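Local coordinates for protein gamma-glutamyltransferase 1 Threonine peptidase. MEROPS family T03 (Pseudomonas nitroreducens, PDB 7D9X) that probably transfers or hydrolyses gamma-glutamyl groups of glutathione-like compounds, as an Ntn-hydrolase whose large subunit this chain appears to be, at residues 272-277 against 308-313. Sequence-based numbering, arbitrary orientation.
Sequences GIALAQ and KRVFAD
The CA atoms of Ala274 and Val310 are the nearest across two roughly antiparallel helical segments, 272-277 and 308-313, whose axes come within 9.8 Å at an angle of 149°. There the methyl of Ala274 meets CG1 of Val310, with CB and CG1 3.6 Å apart. The other branch of the valine, CG2, lies alongside Gln277 and touches both its CB and its amide oxygen. With CG anti to its carbonyl carbon (chi1 -64°) and the chain extended beyond, Gln277 reaches across to helix 297-317. Its NE2 donates to OD2 of Asp313 at 3.1 Å, on the anti lone pair; the bond is bent, and the acceptor stands 29° out of the amide plane. Amide and carboxylate are turned nearly perpendicular. NE2 also bonds to the carbonyl of Leu331, while OD2 of Asp313 is shared with the hydroxyl of Tyr336. Over the opposite amide face from Asp313 OD2, a water well out of plane donates to OE1 at 3.0 Å and to Val310 O at 2.8 Å. The buried amide is thus satisfied at both ends, probably settling which is N and which O, since the carbonyl of Leu331 can only accept. A leucine in place of Gln277 would probably leave OD2 of Asp313 and the carbonyl of Leu331 without their amide donor and strip the bridging water of an acceptor. The arrangement is a helix-helix packing, apolar at Ala274 and Val310 and polar at Gln277, with helices 328-332 and 334-342 alongside, in the helical part of the gamma-glutamyltranspeptidase fold that follows strand 260-264.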
# COMPACT_ATOMS: atom_id res chain seq x y z
N GLY A 272 -7.50 -2.86 7.62
CA GLY A 272 -7.69 -3.57 8.87
C GLY A 272 -9.13 -3.98 9.10
O GLY A 272 -9.43 -5.15 9.32
N ILE A 273 -10.05 -3.00 9.02
CA ILE A 273 -11.47 -3.31 9.18
C ILE A 273 -11.94 -4.21 8.06
O ILE A 273 -12.74 -5.13 8.27
CB ILE A 273 -12.27 -1.99 9.26
CG1 ILE A 273 -12.01 -1.31 10.61
CG2 ILE A 273 -13.77 -2.26 9.07
CD1 ILE A 273 -12.33 0.16 10.65
N ALA A 274 -11.46 -3.97 6.83
CA ALA A 274 -11.83 -4.83 5.71
C ALA A 274 -11.42 -6.28 5.98
O ALA A 274 -12.23 -7.20 5.85
CB ALA A 274 -11.19 -4.33 4.42
N LEU A 275 -10.16 -6.49 6.39
CA LEU A 275 -9.73 -7.87 6.65
C LEU A 275 -10.47 -8.46 7.85
O LEU A 275 -10.77 -9.66 7.87
CB LEU A 275 -8.21 -7.90 6.88
CG LEU A 275 -7.43 -7.75 5.59
CD1 LEU A 275 -5.97 -7.34 5.85
CD2 LEU A 275 -7.47 -9.05 4.77
N ALA A 276 -10.75 -7.65 8.87
CA ALA A 276 -11.50 -8.17 10.01
C ALA A 276 -12.86 -8.69 9.58
O ALA A 276 -13.33 -9.72 10.08
CB ALA A 276 -11.66 -7.07 11.06
N GLN A 277 -13.50 -8.01 8.62
CA GLN A 277 -14.81 -8.43 8.13
C GLN A 277 -14.70 -9.56 7.11
O GLN A 277 -15.53 -10.48 7.10
CB GLN A 277 -15.55 -7.24 7.52
CG GLN A 277 -15.87 -6.14 8.49
CD GLN A 277 -16.63 -5.00 7.83
OE1 GLN A 277 -16.78 -4.97 6.62
NE2 GLN A 277 -17.10 -4.05 8.63
N LYS A 308 -18.94 -7.14 -1.30
CA LYS A 308 -20.03 -6.18 -1.38
C LYS A 308 -20.25 -5.47 -0.04
O LYS A 308 -20.33 -4.24 0.02
CB LYS A 308 -21.31 -6.89 -1.81
CG LYS A 308 -21.45 -7.07 -3.30
CD LYS A 308 -22.85 -7.63 -3.66
CE LYS A 308 -23.29 -7.15 -5.01
NZ LYS A 308 -22.43 -7.64 -6.12
N ARG A 309 -20.35 -6.24 1.05
CA ARG A 309 -20.68 -5.65 2.34
C ARG A 309 -19.50 -4.87 2.89
O ARG A 309 -19.67 -3.82 3.54
CB ARG A 309 -21.11 -6.74 3.32
CG ARG A 309 -22.59 -7.12 3.22
CD ARG A 309 -22.82 -8.06 2.06
NE ARG A 309 -24.25 -8.23 1.77
CZ ARG A 309 -24.73 -9.00 0.81
NH1 ARG A 309 -23.89 -9.70 0.05
NH2 ARG A 309 -26.05 -9.09 0.61
N VAL A 310 -18.29 -5.39 2.68
CA VAL A 310 -17.09 -4.69 3.16
C VAL A 310 -17.02 -3.28 2.56
O VAL A 310 -16.82 -2.29 3.28
CB VAL A 310 -15.84 -5.51 2.81
CG1 VAL A 310 -14.58 -4.69 3.13
CG2 VAL A 310 -15.82 -6.81 3.58
N PHE A 311 -17.22 -3.17 1.25
CA PHE A 311 -17.09 -1.87 0.61
C PHE A 311 -18.28 -0.96 0.89
O PHE A 311 -18.12 0.26 0.84
CB PHE A 311 -16.90 -2.05 -0.88
CG PHE A 311 -15.47 -2.29 -1.27
CD1 PHE A 311 -14.96 -3.58 -1.31
CD2 PHE A 311 -14.62 -1.23 -1.56
CE1 PHE A 311 -13.65 -3.82 -1.67
CE2 PHE A 311 -13.31 -1.46 -1.92
CZ PHE A 311 -12.82 -2.75 -1.96
N ALA A 312 -19.45 -1.52 1.20
CA ALA A 312 -20.55 -0.67 1.65
C ALA A 312 -20.18 0.04 2.94
O ALA A 312 -20.47 1.24 3.10
CB ALA A 312 -21.82 -1.51 1.83
N ASP A 313 -19.54 -0.67 3.87
CA ASP A 313 -19.13 -0.04 5.12
C ASP A 313 -17.96 0.90 4.90
O ASP A 313 -17.87 1.96 5.52
CB ASP A 313 -18.74 -1.11 6.15
CG ASP A 313 -19.93 -1.89 6.65
OD1 ASP A 313 -21.06 -1.53 6.26
OD2 ASP A 313 -19.72 -2.85 7.42
O HOH W 1 -15.35 -2.49 5.70
O HOH W 2 -19.75 -5.17 6.63